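Local coordinates for uncharacterized protein (Peptoclostridium difficile, PDB 6N7M), which is of unknown function but probably carries a signal sequence, its ordered part forming a pair of helices in a two-chain assembly, at residues E33-T36 and Y37-A41. Residues are numbered along the deposited sequence; the frame is centred on the assembly and turned at random.
Sequences EHYT and YEEYA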
ATOM      1  N   GLU A  33      10.016  -2.132  -3.982  1.00 22.56           N
ATOM      2  CA  GLU A  33       9.261  -3.384  -3.832  1.00 29.85           C
ATOM      3  C   GLU A  33       7.918  -3.158  -4.508  1.00 22.73           C
ATOM      4  O   GLU A  33       7.288  -2.189  -4.183  1.00 19.74           O
ATOM      5  CB  GLU A  33       9.108  -3.777  -2.359  1.00 41.92           C
ATOM      6  CG  GLU A  33       8.548  -5.178  -2.168  1.00 54.21           C
ATOM      7  CD  GLU A  33       9.504  -6.283  -2.585  1.00 60.68           C
ATOM      8  OE1 GLU A  33      10.722  -6.027  -2.554  1.00 57.97           O
ATOM      9  OE2 GLU A  33       9.028  -7.388  -2.967  1.00 78.57           O
ATOM     10  N   HIS A  34       7.554  -4.009  -5.445  1.00 20.78           N
ATOM     11  CA  HIS A  34       6.266  -3.787  -6.129  1.00 20.29           C
ATOM     12  C   HIS A  34       5.520  -5.092  -6.283  1.00 21.37           C
ATOM     13  O   HIS A  34       6.115  -6.115  -6.187  1.00 29.64           O
ATOM     14  CB  HIS A  34       6.470  -3.085  -7.460  1.00 22.35           C
ATOM     15  CG  HIS A  34       7.336  -3.831  -8.399  1.00 22.97           C
ATOM     16  ND1 HIS A  34       8.698  -3.827  -8.308  1.00 26.30           N
ATOM     17  CD2 HIS A  34       7.033  -4.587  -9.464  1.00 21.10           C
ATOM     18  CE1 HIS A  34       9.195  -4.547  -9.271  1.00 23.55           C
ATOM     19  NE2 HIS A  34       8.194  -5.008  -9.996  1.00 24.70           N
ATOM     20  N   TYR A  35       4.235  -4.986  -6.522  1.00 20.70           N
ATOM     21  CA  TYR A  35       3.356  -6.165  -6.661  1.00 19.13           C
ATOM     22  C   TYR A  35       3.595  -6.931  -7.957  1.00 19.03           C
ATOM     23  O   TYR A  35       3.887  -6.302  -9.003  1.00 21.65           O
ATOM     24  CB  TYR A  35       1.894  -5.733  -6.713  1.00 18.72           C
ATOM     25  CG  TYR A  35       1.288  -5.375  -5.384  1.00 17.32           C
ATOM     26  CD1 TYR A  35       0.843  -6.373  -4.542  1.00 15.63           C
ATOM     27  CD2 TYR A  35       1.124  -4.058  -4.994  1.00 17.04           C
ATOM     28  CE1 TYR A  35       0.201  -6.095  -3.351  1.00 18.56           C
ATOM     29  CE2 TYR A  35       0.517  -3.759  -3.786  1.00 18.82           C
ATOM     30  CZ  TYR A  35       0.060  -4.780  -2.964  1.00 19.02           C
ATOM     31  OH  TYR A  35      -0.545  -4.521  -1.777  1.00 21.64           O
ATOM     32  N   THR A  36       3.343  -8.222  -7.865  1.00 20.81           N
ATOM     33  CA  THR A  36       3.280  -9.090  -9.070  1.00 21.15           C
ATOM     34  C   THR A  36       1.813  -9.024  -9.488  1.00 19.06           C
ATOM     35  O   THR A  36       0.984  -8.568  -8.692  1.00 16.76           O
ATOM     36  CB  THR A  36       3.698 -10.546  -8.826  1.00 18.91           C
ATOM     37  OG1 THR A  36       2.751 -11.214  -7.992  1.00 21.21           O
ATOM     38  CG2 THR A  36       5.058 -10.679  -8.173  1.00 19.01           C
ATOM     39  N   TYR A  37       1.526  -9.435 -10.712  1.00 17.61           N
ATOM     40  CA  TYR A  37       0.130  -9.448 -11.177  1.00 15.20           C
ATOM     41  C   TYR A  37      -0.680 -10.317 -10.210  1.00 18.25           C
ATOM     42  O   TYR A  37      -1.775  -9.906  -9.767  1.00 15.20           O
ATOM     43  CB  TYR A  37       0.092  -9.961 -12.614  1.00 17.78           C
ATOM     44  CG  TYR A  37      -1.298  -9.978 -13.177  1.00 17.55           C
ATOM     45  CD1 TYR A  37      -2.179 -10.991 -12.881  1.00 19.49           C
ATOM     46  CD2 TYR A  37      -1.745  -8.917 -13.940  1.00 18.74           C
ATOM     47  CE1 TYR A  37      -3.469 -10.982 -13.382  1.00 21.32           C
ATOM     48  CE2 TYR A  37      -3.038  -8.883 -14.441  1.00 20.45           C
ATOM     49  CZ  TYR A  37      -3.900  -9.919 -14.155  1.00 19.83           C
ATOM     50  OH  TYR A  37      -5.169  -9.861 -14.635  1.00 23.96           O
ATOM     51  N   GLU A  38      -0.163 -11.507  -9.895  1.00 18.36           N
ATOM     52  CA  GLU A  38      -0.908 -12.455  -9.019  1.00 21.25           C
ATOM     53  C   GLU A  38      -1.164 -11.842  -7.641  1.00 18.88           C
ATOM     54  O   GLU A  38      -2.282 -12.019  -7.129  1.00 18.95           O
ATOM     55  CB  GLU A  38      -0.133 -13.757  -8.864  1.00 22.10           C
ATOM     56  CG  GLU A  38      -0.721 -14.738  -7.870  1.00 30.85           C
ATOM     57  CD  GLU A  38      -0.110 -16.129  -7.955  1.00 35.50           C
ATOM     58  OE1 GLU A  38       0.266 -16.557  -9.069  1.00 45.77           O
ATOM     59  OE2 GLU A  38       0.026 -16.763  -6.901  1.00 63.00           O
ATOM     60  N   GLU A  39      -0.143 -11.216  -7.059  1.00 18.02           N
ATOM     61  CA  GLU A  39      -0.266 -10.618  -5.717  1.00 19.46           C
ATOM     62  C   GLU A  39      -1.310  -9.507  -5.733  1.00 17.52           C
ATOM     63  O   GLU A  39      -2.134  -9.450  -4.801  1.00 18.06           O
ATOM     64  CB  GLU A  39       1.081 -10.065  -5.268  1.00 20.80           C
ATOM     65  CG  GLU A  39       2.082 -11.109  -4.835  1.00 23.53           C
ATOM     66  CD  GLU A  39       3.463 -10.532  -4.536  1.00 30.95           C
ATOM     67  OE1 GLU A  39       3.766  -9.360  -4.975  1.00 27.87           O
ATOM     68  OE2 GLU A  39       4.249 -11.235  -3.883  1.00 36.73           O
ATOM     69  N   TYR A  40      -1.295  -8.670  -6.765  1.00 14.87           N
ATOM     70  CA  TYR A  40      -2.227  -7.529  -6.780  1.00 16.36           C
ATOM     71  C   TYR A  40      -3.643  -8.012  -7.073  1.00 16.80           C
ATOM     72  O   TYR A  40      -4.612  -7.461  -6.505  1.00 14.30           O
ATOM     73  CB  TYR A  40      -1.754  -6.493  -7.777  1.00 17.97           C
ATOM     74  CG  TYR A  40      -2.340  -5.132  -7.547  1.00 18.24           C
ATOM     75  CD1 TYR A  40      -2.095  -4.429  -6.378  1.00 17.26           C
ATOM     76  CD2 TYR A  40      -3.118  -4.522  -8.518  1.00 19.07           C
ATOM     77  CE1 TYR A  40      -2.635  -3.177  -6.160  1.00 16.21           C
ATOM     78  CE2 TYR A  40      -3.654  -3.262  -8.323  1.00 16.72           C
ATOM     79  CZ  TYR A  40      -3.404  -2.578  -7.147  1.00 20.27           C
ATOM     80  OH  TYR A  40      -3.897  -1.324  -6.948  1.00 25.92           O
ATOM     81  N   ALA A  41      -3.752  -9.029  -7.917  1.00 17.51           N
ATOM     82  CA  ALA A  41      -5.089  -9.601  -8.198  1.00 18.80           C
ATOM     83  C   ALA A  41      -5.652 -10.144  -6.879  1.00 20.11           C
ATOM     84  O   ALA A  41      -6.842  -9.928  -6.619  1.00 20.75           O
ATOM     85  CB  ALA A  41      -4.992 -10.680  -9.247  1.00 15.83           C
TER
HETATM   86  O   HOH W   1       6.209  -8.875  -5.358  1.00 34.85           O
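T36 ends the extended run 33-36 and stands just before helix 37-51, whose first turn closes with a bond from Y40 N to T36 O (3.0 Å). The T36 side chain caps this turn. Its OG1 sits between its own backbone N and carbonyl carbon (chi1 68°). T36 OG1 accepts E39 N at 3.0 Å in a nearly straight bond. E39 returns the bond. Its chain leaves CB anti to the carbonyl carbon, then runs extended, with E39 CG 3.2 Å from T36 OG1. E39 OE1 accepts T36 N at 3.1 Å, and the N-H comes from above the carboxylate plane. A water donates to both E39 OE1 and H34 O; its contact with E39 OE1 is short. The Y40 ring points an edge at the face of Y35. Y40 CD1 lies over the centre of the Y35 ring, 3.5 Å from Y35 CD2, and the planes meet at 58°. E39 CB touches the Y35 ring edge. Y40 also packs on M72 and I79 of helix 62-82, and Y35 bonds through its backbone to I86. The reciprocal T36 and E39 bonds make a capping box at the N-terminus of the first helix of a helical hairpin.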